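Local coordinates for periplasmic binding protein component of an ABC type zinc uptake transporter (Synechocystis sp., PDB 1PQ4) that binds zinc in the periplasm and probably delivers it to an ABC-type transporter for uptake into the cell, at residues A[14-19]-A[170-174]; A[181-185]-A[281-285]; A[190-194]-A[233-238]. Numbering follows the deposited sequence.

Contact 1: A[14-19]-A[170-174]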
ATOM      1  N   TYR A  14       0.727   6.026  -9.245  1.00 12.08           N
ATOM      2  CA  TYR A  14      -0.651   6.447  -9.481  1.00 13.58           C
ATOM      3  C   TYR A  14      -0.863   7.855  -8.820  1.00 15.44           C
ATOM      4  O   TYR A  14      -1.436   8.765  -9.418  1.00 13.09           O
ATOM      5  CB  TYR A  14      -1.599   5.433  -8.844  1.00 15.61           C
ATOM      6  CG  TYR A  14      -3.074   5.736  -9.035  1.00 16.15           C
ATOM      7  CD1 TYR A  14      -3.753   5.301 -10.185  1.00 21.39           C
ATOM      8  CD2 TYR A  14      -3.782   6.471  -8.086  1.00 10.73           C
ATOM      9  CE1 TYR A  14      -5.090   5.591 -10.377  1.00 20.59           C
ATOM     10  CE2 TYR A  14      -5.146   6.795  -8.272  1.00 14.39           C
ATOM     11  CZ  TYR A  14      -5.775   6.335  -9.431  1.00 23.24           C
ATOM     12  OH  TYR A  14      -7.078   6.626  -9.674  1.00 23.22           O
ATOM     13  N   PHE A  15      -0.417   7.987  -7.581  1.00  9.68           N
ATOM     14  CA  PHE A  15      -0.567   9.241  -6.840  1.00 11.18           C
ATOM     15  C   PHE A  15       0.185  10.337  -7.585  1.00 12.68           C
ATOM     16  O   PHE A  15      -0.325  11.439  -7.772  1.00 13.09           O
ATOM     17  CB  PHE A  15       0.046   9.117  -5.458  1.00  9.55           C
ATOM     18  CG  PHE A  15      -0.518   8.013  -4.610  1.00 11.44           C
ATOM     19  CD1 PHE A  15       0.212   7.582  -3.477  1.00 13.63           C
ATOM     20  CD2 PHE A  15      -1.739   7.417  -4.894  1.00 12.40           C
ATOM     21  CE1 PHE A  15      -0.264   6.572  -2.652  1.00 15.56           C
ATOM     22  CE2 PHE A  15      -2.251   6.386  -4.060  1.00  8.29           C
ATOM     23  CZ  PHE A  15      -1.515   5.963  -2.949  1.00 12.98           C
ATOM     24  N   LEU A  16       1.419  10.048  -7.993  1.00 14.27           N
ATOM     25  CA  LEU A  16       2.188  11.061  -8.701  1.00 13.85           C
ATOM     26  C   LEU A  16       1.582  11.459 -10.022  1.00 20.35           C
ATOM     27  O   LEU A  16       1.645  12.650 -10.411  1.00 17.20           O
ATOM     28  CB  LEU A  16       3.640  10.619  -8.932  1.00 16.26           C
ATOM     29  CG  LEU A  16       4.588  11.013  -7.779  1.00 18.19           C
ATOM     30  CD1 LEU A  16       4.795  12.532  -7.760  1.00 19.84           C
ATOM     31  CD2 LEU A  16       3.964  10.589  -6.429  1.00 17.94           C
ATOM     32  N   GLU A  17       1.070  10.467 -10.759  1.00 15.25           N
ATOM     33  CA  GLU A  17       0.434  10.781 -12.058  1.00 15.05           C
ATOM     34  C   GLU A  17      -0.773  11.708 -11.830  1.00 15.78           C
ATOM     35  O   GLU A  17      -0.986  12.630 -12.586  1.00 14.57           O
ATOM     36  CB  GLU A  17      -0.038   9.492 -12.751  1.00 15.02           C
ATOM     37  CG  GLU A  17      -0.644   9.682 -14.162  1.00 17.60           C
ATOM     38  CD  GLU A  17       0.275  10.416 -15.133  1.00 21.00           C
ATOM     39  OE1 GLU A  17       1.526  10.337 -14.996  1.00 22.09           O
ATOM     40  OE2 GLU A  17      -0.270  11.079 -16.060  1.00 24.83           O
ATOM     41  N   LYS A  18      -1.561  11.444 -10.803  1.00 11.54           N
ATOM     42  CA  LYS A  18      -2.752  12.258 -10.515  1.00 13.98           C
ATOM     43  C   LYS A  18      -2.366  13.693 -10.121  1.00 20.38           C
ATOM     44  O   LYS A  18      -3.010  14.670 -10.499  1.00 18.66           O
ATOM     45  CB  LYS A  18      -3.525  11.629  -9.347  1.00 14.20           C
ATOM     46  CG  LYS A  18      -4.313  10.382  -9.755  1.00 17.11           C
ATOM     47  CD  LYS A  18      -5.564  10.831 -10.567  1.00 25.06           C
ATOM     48  CE  LYS A  18      -6.280   9.650 -11.268  1.00 32.84           C
ATOM     49  NZ  LYS A  18      -7.650  10.076 -11.725  1.00 30.64           N
ATOM     50  N   ILE A  19      -1.292  13.804  -9.363  1.00 14.82           N
ATOM     51  CA  ILE A  19      -0.878  15.126  -8.862  1.00 14.34           C
ATOM     52  C   ILE A  19      -0.062  15.901  -9.873  1.00 16.52           C
ATOM     53  O   ILE A  19      -0.247  17.108 -10.067  1.00 19.39           O
ATOM     54  CB  ILE A  19      -0.069  14.923  -7.575  1.00 18.67           C
ATOM     55  CG1 ILE A  19      -0.993  14.433  -6.468  1.00 17.21           C
ATOM     56  CG2 ILE A  19       0.697  16.243  -7.180  1.00 20.40           C
ATOM     57  CD1 ILE A  19      -0.278  13.891  -5.237  1.00 28.05           C
ATOM     58  N   PHE A 170      -7.663  15.324  -7.304  1.00 13.57           N
ATOM     59  CA  PHE A 170      -7.417  14.025  -6.660  1.00 11.61           C
ATOM     60  C   PHE A 170      -8.059  13.923  -5.265  1.00 11.12           C
ATOM     61  O   PHE A 170      -8.579  12.866  -4.931  1.00 12.42           O
ATOM     62  CB  PHE A 170      -5.890  13.773  -6.582  1.00 12.16           C
ATOM     63  CG  PHE A 170      -5.507  12.375  -6.129  1.00 16.49           C
ATOM     64  CD1 PHE A 170      -4.316  12.180  -5.433  1.00 18.33           C
ATOM     65  CD2 PHE A 170      -6.292  11.268  -6.461  1.00 17.18           C
ATOM     66  CE1 PHE A 170      -3.919  10.893  -5.080  1.00 17.45           C
ATOM     67  CE2 PHE A 170      -5.925  10.004  -6.122  1.00 13.21           C
ATOM     68  CZ  PHE A 170      -4.729   9.803  -5.425  1.00 19.30           C
ATOM     69  N   LEU A 171      -8.042  14.982  -4.422  1.00 13.56           N
ATOM     70  CA  LEU A 171      -8.691  14.846  -3.098  1.00 11.01           C
ATOM     71  C   LEU A 171     -10.196  14.578  -3.236  1.00 15.46           C
ATOM     72  O   LEU A 171     -10.770  13.809  -2.467  1.00 15.62           O
ATOM     73  CB  LEU A 171      -8.511  16.107  -2.215  1.00 12.78           C
ATOM     74  CG  LEU A 171      -7.029  16.399  -1.854  1.00 17.90           C
ATOM     75  CD1 LEU A 171      -6.900  17.818  -1.182  1.00 19.49           C
ATOM     76  CD2 LEU A 171      -6.500  15.250  -0.926  1.00 20.47           C
ATOM     77  N   ALA A 172     -10.843  15.215  -4.216  1.00 16.16           N
ATOM     78  CA  ALA A 172     -12.299  14.997  -4.399  1.00 16.95           C
ATOM     79  C   ALA A 172     -12.567  13.548  -4.865  1.00 15.88           C
ATOM     80  O   ALA A 172     -13.564  12.928  -4.481  1.00 15.18           O
ATOM     81  CB  ALA A 172     -12.831  16.023  -5.439  1.00 16.47           C
ATOM     82  N   GLU A 173     -11.703  13.035  -5.741  1.00 14.48           N
ATOM     83  CA  GLU A 173     -11.824  11.655  -6.196  1.00 15.62           C
ATOM     84  C   GLU A 173     -11.652  10.744  -4.986  1.00 15.22           C
ATOM     85  O   GLU A 173     -12.334   9.730  -4.852  1.00 15.34           O
ATOM     86  CB  GLU A 173     -10.712  11.276  -7.197  1.00 21.65           C
ATOM     87  CG  GLU A 173     -10.743  11.911  -8.571  1.00 31.13           C
ATOM     88  CD  GLU A 173      -9.469  11.559  -9.378  1.00 40.84           C
ATOM     89  OE1 GLU A 173      -9.099  10.367  -9.461  1.00 40.39           O
ATOM     90  OE2 GLU A 173      -8.830  12.484  -9.928  1.00 52.59           O
ATOM     91  N   LEU A 174     -10.700  11.068  -4.116  1.00 15.15           N
ATOM     92  CA  LEU A 174     -10.489  10.205  -2.949  1.00 14.25           C
ATOM     93  C   LEU A 174     -11.721  10.154  -2.034  1.00 16.93           C
ATOM     94  O   LEU A 174     -12.009   9.109  -1.444  1.00 14.35           O
ATOM     95  CB  LEU A 174      -9.230  10.668  -2.144  1.00 12.82           C
ATOM     96  CG  LEU A 174      -7.931  10.389  -2.944  1.00 17.20           C
ATOM     97  CD1 LEU A 174      -6.739  11.215  -2.418  1.00 16.61           C
ATOM     98  CD2 LEU A 174      -7.633   8.905  -2.819  1.00 17.31           C
TER
HETATM   99  O   HOH W   1      -8.664   8.408  -8.107  1.00 38.59           O
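Lys18 NZ donates a 2.7 Å hydrogen bond to Glu173 OE1, forming a salt bridge along the more exposed side of the contact. The same carboxylate oxygen accepts a hydrogen bond from water 1, whose oxygen lies a short 2.4 Å from Glu173 OE1 and 2.9 Å from Tyr14 OH. The phenol is thus linked to the acid through solvent; directly, Tyr14 OH and Glu173 OE1 are 4.3 Å apart. Beneath these polar groups, Phe170 is the knob that fills a hole formed by Tyr14, Phe15, Lys18 and Ile19. Lys18 therefore works twice: its amine is paired with Glu173, while its CB makes a CH-pi contact, 4.0 Å from the centroid of the Phe170 ring and 14° off the ring normal. Phe15 CD2 lies at the edge of the Phe170 ring, 3.9 Å from Phe170 CZ, Tyr14 CE2 comes within 3.9 Å of Phe170 CE2, and Ile19 CG1 lies 4.1 Å from Phe170 CD1. The closest backbones are those of Lys18 and Phe170, with their CA atoms 6.3 Å apart. The segment axes approach to 11.3 Å and run at 128°, a steep crossing spanned largely by the one large ring. Helix 10-20 is thereby laid against the long helix 160-185, where Asn166 ND2 also hydrogen-bonds Ile19 O. Farther in, Phe15 reaches Val141 and Gln144 of helix 138-155 and packs edge-to-face with Trp273, at the start of helix 273-288, so that helices 10-20, 138-155, 160-185 and 273-288 meet around the contact.

Contact 2: A[181-185]-A[281-285]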
ATOM      1  N   LEU A 181     -16.305   2.833  -1.219  1.00 17.97           N
ATOM      2  CA  LEU A 181     -15.817   1.652  -0.481  1.00 16.02           C
ATOM      3  C   LEU A 181     -16.635   1.429   0.781  1.00 18.85           C
ATOM      4  O   LEU A 181     -16.951   0.291   1.134  1.00 18.84           O
ATOM      5  CB  LEU A 181     -14.325   1.806  -0.120  1.00 16.29           C
ATOM      6  CG  LEU A 181     -13.395   1.957  -1.329  1.00 22.51           C
ATOM      7  CD1 LEU A 181     -11.918   2.090  -0.847  1.00 20.92           C
ATOM      8  CD2 LEU A 181     -13.531   0.754  -2.244  1.00 26.60           C
ATOM      9  N   GLY A 182     -17.004   2.517   1.456  1.00 22.65           N
ATOM     10  CA  GLY A 182     -17.807   2.397   2.661  1.00 18.79           C
ATOM     11  C   GLY A 182     -19.181   1.796   2.358  1.00 21.94           C
ATOM     12  O   GLY A 182     -19.715   1.022   3.158  1.00 20.82           O
ATOM     13  N   GLN A 183     -19.759   2.132   1.203  1.00 23.67           N
ATOM     14  CA  GLN A 183     -21.069   1.595   0.837  1.00 27.46           C
ATOM     15  C   GLN A 183     -20.968   0.070   0.593  1.00 25.51           C
ATOM     16  O   GLN A 183     -21.827  -0.707   0.997  1.00 24.35           O
ATOM     17  CB  GLN A 183     -21.601   2.285  -0.420  1.00 30.34           C
ATOM     18  CG  GLN A 183     -22.002   3.732  -0.158  1.00 48.73           C
ATOM     19  CD  GLN A 183     -22.659   4.410  -1.348  1.00 54.80           C
ATOM     20  OE1 GLN A 183     -22.103   4.445  -2.453  1.00 54.81           O
ATOM     21  NE2 GLN A 183     -23.852   4.969  -1.123  1.00 60.79           N
ATOM     22  N   ILE A 184     -19.915  -0.339  -0.080  1.00 21.67           N
ATOM     23  CA  ILE A 184     -19.673  -1.759  -0.327  1.00 21.78           C
ATOM     24  C   ILE A 184     -19.484  -2.530   0.978  1.00 21.50           C
ATOM     25  O   ILE A 184     -20.050  -3.602   1.147  1.00 22.57           O
ATOM     26  CB  ILE A 184     -18.401  -1.941  -1.216  1.00 20.64           C
ATOM     27  CG1 ILE A 184     -18.675  -1.338  -2.589  1.00 24.32           C
ATOM     28  CG2 ILE A 184     -17.967  -3.430  -1.287  1.00 20.42           C
ATOM     29  CD1 ILE A 184     -17.429  -1.087  -3.431  1.00 28.05           C
ATOM     30  N   LEU A 185     -18.715  -1.978   1.925  1.00 17.39           N
ATOM     31  CA  LEU A 185     -18.402  -2.706   3.153  1.00 18.39           C
ATOM     32  C   LEU A 185     -19.278  -2.511   4.379  1.00 24.17           C
ATOM     33  O   LEU A 185     -19.261  -3.347   5.272  1.00 25.70           O
ATOM     34  CB  LEU A 185     -16.948  -2.377   3.577  1.00 19.18           C
ATOM     35  CG  LEU A 185     -15.647  -3.025   3.088  1.00 30.17           C
ATOM     36  CD1 LEU A 185     -15.898  -4.117   2.116  1.00 18.48           C
ATOM     37  CD2 LEU A 185     -14.682  -1.969   2.561  1.00 22.36           C
ATOM     38  N   ALA A 281     -12.384  -4.459  -2.038  1.00 14.91           N
ATOM     39  CA  ALA A 281     -13.567  -4.325  -1.203  1.00 18.66           C
ATOM     40  C   ALA A 281     -14.668  -5.325  -1.669  1.00 13.48           C
ATOM     41  O   ALA A 281     -15.325  -5.982  -0.855  1.00 18.34           O
ATOM     42  CB  ALA A 281     -14.094  -2.861  -1.288  1.00 14.06           C
ATOM     43  N   GLN A 282     -14.864  -5.410  -2.978  1.00 15.28           N
ATOM     44  CA  GLN A 282     -15.863  -6.350  -3.515  1.00 19.30           C
ATOM     45  C   GLN A 282     -15.487  -7.795  -3.177  1.00 17.89           C
ATOM     46  O   GLN A 282     -16.373  -8.633  -2.875  1.00 16.59           O
ATOM     47  CB  GLN A 282     -15.970  -6.174  -5.025  1.00 21.13           C
ATOM     48  CG  GLN A 282     -16.563  -4.825  -5.336  1.00 37.09           C
ATOM     49  CD  GLN A 282     -16.512  -4.502  -6.808  1.00 45.57           C
ATOM     50  OE1 GLN A 282     -15.571  -4.905  -7.515  1.00 47.71           O
ATOM     51  NE2 GLN A 282     -17.508  -3.748  -7.281  1.00 46.62           N
ATOM     52  N   LYS A 283     -14.185  -8.107  -3.250  1.00 14.34           N
ATOM     53  CA  LYS A 283     -13.762  -9.466  -2.868  1.00 17.61           C
ATOM     54  C   LYS A 283     -14.059  -9.774  -1.435  1.00 19.33           C
ATOM     55  O   LYS A 283     -14.493 -10.882  -1.071  1.00 18.91           O
ATOM     56  CB  LYS A 283     -12.265  -9.667  -3.108  1.00 18.82           C
ATOM     57  CG  LYS A 283     -11.996 -10.078  -4.547  1.00 20.75           C
ATOM     58  CD  LYS A 283     -10.535 -10.214  -4.887  1.00 25.62           C
ATOM     59  CE  LYS A 283     -10.439 -10.630  -6.381  1.00 33.08           C
ATOM     60  NZ  LYS A 283      -9.052 -10.444  -6.878  1.00 44.07           N
ATOM     61  N   ILE A 284     -13.833  -8.791  -0.578  1.00 19.29           N
ATOM     62  CA  ILE A 284     -14.094  -9.022   0.827  1.00 16.20           C
ATOM     63  C   ILE A 284     -15.588  -9.140   1.059  1.00 18.08           C
ATOM     64  O   ILE A 284     -16.039  -9.989   1.830  1.00 14.83           O
ATOM     65  CB  ILE A 284     -13.504  -7.886   1.698  1.00 15.65           C
ATOM     66  CG1 ILE A 284     -11.976  -8.053   1.759  1.00 17.75           C
ATOM     67  CG2 ILE A 284     -14.089  -7.935   3.114  1.00 16.97           C
ATOM     68  CD1 ILE A 284     -11.178  -8.251   0.472  1.00 28.05           C
ATOM     69  N   ALA A 285     -16.348  -8.268   0.410  1.00 12.86           N
ATOM     70  CA  ALA A 285     -17.800  -8.331   0.581  1.00 19.51           C
ATOM     71  C   ALA A 285     -18.326  -9.697   0.071  1.00 24.69           C
ATOM     72  O   ALA A 285     -19.168 -10.335   0.708  1.00 24.33           O
ATOM     73  CB  ALA A 285     -18.483  -7.182  -0.193  1.00 20.40           C
TER
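Leu181, one turn before the end of helix 160-185, opens the contact by setting CD2 3.8 Å from Ala281 CB; it also packs on Leu277 and Lys278 one turn earlier on helix 273-288. Ile184 points toward the partner helix and fits between two alanines a turn apart: its CG2 is 3.9 Å from Ala281 CB, 3.9 Å from Ala285 CB and 3.7 Å from Ala281 O, while its CD1 brushes Gln282 CG at 4.3 Å. Leu185 closes the row from the more buried side, with CD2 4.0 Å from Ala281 CB, CD1 3.6 Å from Ala281 O and CD1 4.3 Å from Ile284 CG2. Ala281 thus meets all three of these side chains. The two short axes run almost parallel, at 10° and 9.4 Å apart, so the register repeats after one turn: the CA atoms of Leu181 and Ala281 are 6.4 Å apart, those of Leu185 and Ala285 6.2 Å. Tyr207 and Leu209 continue the apolar surface around Leu185, and Ile284 turns on to Phe242 and Leu266 of two strands. No hydrogen bond or salt bridge crosses between the segments; Ala281 O is already held by Ala285 N at 2.8 Å within its own helix. The contact rests on shape, with branched side chains on one helix filling the space left by small alanines on the other.

Contact 3: A[190-194]-A[233-238]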
ATOM      1  N   GLN A 190     -20.266 -10.089   8.768  1.00 23.21           N
ATOM      2  CA  GLN A 190     -18.971 -10.688   9.074  1.00 29.19           C
ATOM      3  C   GLN A 190     -17.933  -9.609   8.750  1.00 29.98           C
ATOM      4  O   GLN A 190     -17.790  -9.154   7.602  1.00 28.77           O
ATOM      5  CB  GLN A 190     -18.738 -11.957   8.226  1.00 34.33           C
ATOM      6  CG  GLN A 190     -17.334 -12.610   8.367  1.00 37.90           C
ATOM      7  CD  GLN A 190     -16.956 -12.901   9.816  1.00 40.01           C
ATOM      8  OE1 GLN A 190     -16.285 -12.106  10.470  1.00 41.61           O
ATOM      9  NE2 GLN A 190     -17.398 -14.050  10.326  1.00 45.17           N
ATOM     10  N   ARG A 191     -17.215  -9.186   9.769  1.00 21.58           N
ATOM     11  CA  ARG A 191     -16.243  -8.111   9.569  1.00 27.72           C
ATOM     12  C   ARG A 191     -14.810  -8.608   9.454  1.00 23.56           C
ATOM     13  O   ARG A 191     -13.890  -7.858   9.145  1.00 19.55           O
ATOM     14  CB  ARG A 191     -16.317  -7.168  10.765  1.00 35.43           C
ATOM     15  CG  ARG A 191     -16.485  -5.766  10.395  1.00 49.57           C
ATOM     16  CD  ARG A 191     -17.873  -5.324  10.717  1.00 44.52           C
ATOM     17  NE  ARG A 191     -18.730  -5.222   9.562  1.00 43.98           N
ATOM     18  CZ  ARG A 191     -18.612  -4.347   8.566  1.00 38.77           C
ATOM     19  NH1 ARG A 191     -17.644  -3.439   8.495  1.00 31.20           N
ATOM     20  NH2 ARG A 191     -19.551  -4.343   7.652  1.00 32.07           N
ATOM     21  N   LYS A 192     -14.625  -9.885   9.692  1.00 23.41           N
ATOM     22  CA  LYS A 192     -13.291 -10.472   9.683  1.00 23.68           C
ATOM     23  C   LYS A 192     -12.855 -11.020   8.328  1.00 23.26           C
ATOM     24  O   LYS A 192     -13.706 -11.511   7.579  1.00 25.56           O
ATOM     25  CB  LYS A 192     -13.280 -11.610  10.703  1.00 26.25           C
ATOM     26  CG  LYS A 192     -13.727 -11.167  12.089  1.00 34.63           C
ATOM     27  CD  LYS A 192     -13.691 -12.309  13.108  1.00 42.45           C
ATOM     28  CE  LYS A 192     -14.218 -11.818  14.458  1.00 47.84           C
ATOM     29  NZ  LYS A 192     -14.007 -12.784  15.565  1.00 54.08           N
ATOM     30  N   PHE A 193     -11.563 -10.888   7.977  1.00 19.39           N
ATOM     31  CA  PHE A 193     -11.051 -11.506   6.722  1.00 18.25           C
ATOM     32  C   PHE A 193      -9.635 -12.002   7.012  1.00 19.15           C
ATOM     33  O   PHE A 193      -8.911 -11.421   7.818  1.00 19.40           O
ATOM     34  CB  PHE A 193     -11.106 -10.595   5.467  1.00 16.17           C
ATOM     35  CG  PHE A 193     -10.245  -9.356   5.529  1.00 20.49           C
ATOM     36  CD1 PHE A 193      -9.117  -9.247   4.727  1.00 24.66           C
ATOM     37  CD2 PHE A 193     -10.591  -8.270   6.366  1.00 21.10           C
ATOM     38  CE1 PHE A 193      -8.337  -8.092   4.731  1.00 21.32           C
ATOM     39  CE2 PHE A 193      -9.806  -7.084   6.384  1.00 19.06           C
ATOM     40  CZ  PHE A 193      -8.682  -7.003   5.561  1.00 19.42           C
ATOM     41  N   ILE A 194      -9.260 -13.117   6.398  1.00 19.67           N
ATOM     42  CA  ILE A 194      -7.926 -13.704   6.638  1.00 16.39           C
ATOM     43  C   ILE A 194      -7.095 -13.447   5.424  1.00 18.28           C
ATOM     44  O   ILE A 194      -7.539 -13.684   4.315  1.00 15.44           O
ATOM     45  CB  ILE A 194      -7.992 -15.223   6.790  1.00 27.86           C
ATOM     46  CG1 ILE A 194      -9.017 -15.585   7.832  1.00 31.35           C
ATOM     47  CG2 ILE A 194      -6.624 -15.779   7.183  1.00 23.51           C
ATOM     48  CD1 ILE A 194      -9.225 -17.114   7.992  1.00 28.05           C
ATOM     49  N   ALA A 233     -10.552 -19.639  12.100  1.00 52.91           N
ATOM     50  CA  ALA A 233     -11.267 -19.490  10.850  1.00 55.66           C
ATOM     51  C   ALA A 233     -12.543 -20.321  10.827  1.00 58.16           C
ATOM     52  O   ALA A 233     -13.559 -19.910  10.238  1.00 57.68           O
ATOM     53  CB  ALA A 233     -10.348 -19.888   9.691  1.00 56.62           C
ATOM     54  N   LYS A 234     -12.486 -21.500  11.449  1.00 56.21           N
ATOM     55  CA  LYS A 234     -13.659 -22.367  11.495  1.00 55.55           C
ATOM     56  C   LYS A 234     -14.689 -21.721  12.421  1.00 54.51           C
ATOM     57  O   LYS A 234     -15.848 -21.553  12.040  1.00 54.55           O
ATOM     58  CB  LYS A 234     -13.277 -23.762  12.010  1.00 54.30           C
ATOM     59  N   GLU A 235     -14.248 -21.331  13.616  1.00 50.06           N
ATOM     60  CA  GLU A 235     -15.134 -20.724  14.611  1.00 51.22           C
ATOM     61  C   GLU A 235     -15.779 -19.415  14.165  1.00 52.32           C
ATOM     62  O   GLU A 235     -16.671 -18.916  14.840  1.00 52.61           O
ATOM     63  CB  GLU A 235     -14.379 -20.501  15.904  1.00 51.22           C
ATOM     64  N   ASN A 236     -15.322 -18.859  13.041  1.00 52.19           N
ATOM     65  CA  ASN A 236     -15.866 -17.607  12.518  1.00 49.89           C
ATOM     66  C   ASN A 236     -16.538 -17.818  11.168  1.00 47.34           C
ATOM     67  O   ASN A 236     -16.905 -16.864  10.492  1.00 48.30           O
ATOM     68  CB  ASN A 236     -14.757 -16.545  12.388  1.00 50.46           C
ATOM     69  CG  ASN A 236     -14.438 -15.861  13.711  1.00 55.05           C
ATOM     70  OD1 ASN A 236     -15.197 -15.004  14.182  1.00 57.24           O
ATOM     71  ND2 ASN A 236     -13.318 -16.236  14.322  1.00 52.45           N
ATOM     72  N   ASN A 237     -16.706 -19.070  10.770  1.00 48.56           N
ATOM     73  CA  ASN A 237     -17.338 -19.369   9.488  1.00 49.25           C
ATOM     74  C   ASN A 237     -16.762 -18.619   8.287  1.00 47.17           C
ATOM     75  O   ASN A 237     -17.513 -18.252   7.376  1.00 47.43           O
ATOM     76  CB  ASN A 237     -18.843 -19.073   9.550  1.00 56.13           C
ATOM     77  CG  ASN A 237     -19.569 -19.953  10.530  1.00 60.89           C
ATOM     78  OD1 ASN A 237     -19.778 -21.137  10.279  1.00 64.27           O
ATOM     79  ND2 ASN A 237     -19.952 -19.379  11.670  1.00 68.23           N
ATOM     80  N   LEU A 238     -15.446 -18.409   8.239  1.00 45.20           N
ATOM     81  CA  LEU A 238     -14.887 -17.684   7.087  1.00 45.64           C
ATOM     82  C   LEU A 238     -15.019 -18.478   5.767  1.00 43.46           C
ATOM     83  O   LEU A 238     -14.795 -19.678   5.711  1.00 47.62           O
ATOM     84  CB  LEU A 238     -13.442 -17.274   7.378  1.00 43.40           C
ATOM     85  CG  LEU A 238     -13.384 -16.377   8.627  1.00 46.26           C
ATOM     86  CD1 LEU A 238     -11.949 -16.045   8.942  1.00 46.03           C
ATOM     87  CD2 LEU A 238     -14.201 -15.087   8.410  1.00 46.24           C
TER
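A Schellman motif ends helix 223-234 here, and the turn that follows packs against the start of strand 192-195. Asn237, with positive phi, is the C-prime residue: Leu238 N binds Ala233 O at 3.1 Å and Asn237 N binds Lys234 O at 2.9 Å, and a type I turn spans Lys234 to Asn237. Across the gap, Lys192 NZ donates to Asn236 OD1 at 2.9 Å, while Asn236 ND2 is held by Thr232 O. Gln190 folds back so that its OE1 accepts a 2.9 Å hydrogen bond from Lys192 N, and its CD lies 3.8 Å from Leu238 CD2. Leu238 CD2 also approaches Lys192 O at 3.7 Å. Farther along the strand, Ile194 CD1 packs on Ala233 CB at 3.4 Å. Lys192 and Ile194 point toward the turn, Phe193 away from it, the alternation of an extended strand. Ile194 also shares a backbone hydrogen bond with Phe242 of strand 240-244, into which this turn leads. Helix 223-234 connects strand 210-213 to strand 240-244, and its C-terminal turn packs on strand 192-195 between them, as in a beta-alpha-beta crossover of an alpha/beta domain.

Contacts 1 and 2 share helix 160-185; their centres are 21 Å apart, consistent with the long helix that links the two lobes in this family of binding proteins. Contact 1 holds it to helix 10-20 of the N-terminal lobe; contact 2 holds its far end to helix 273-288, beside the C-terminal lobe. Contacts 2 and 3, centres 16 Å apart, touch: Leu185 O and Arg191 NH2, 2.6 Å apart, probably hydrogen-bond, and Ile284 CG1 packs on Phe193 CD1 at 4.3 Å. None reaches the zinc bound by His37, His133 and His197: the Phe15 side chain is about 14 Å from the ion, and that of Ile194 about 10 Å from the His197 side chain.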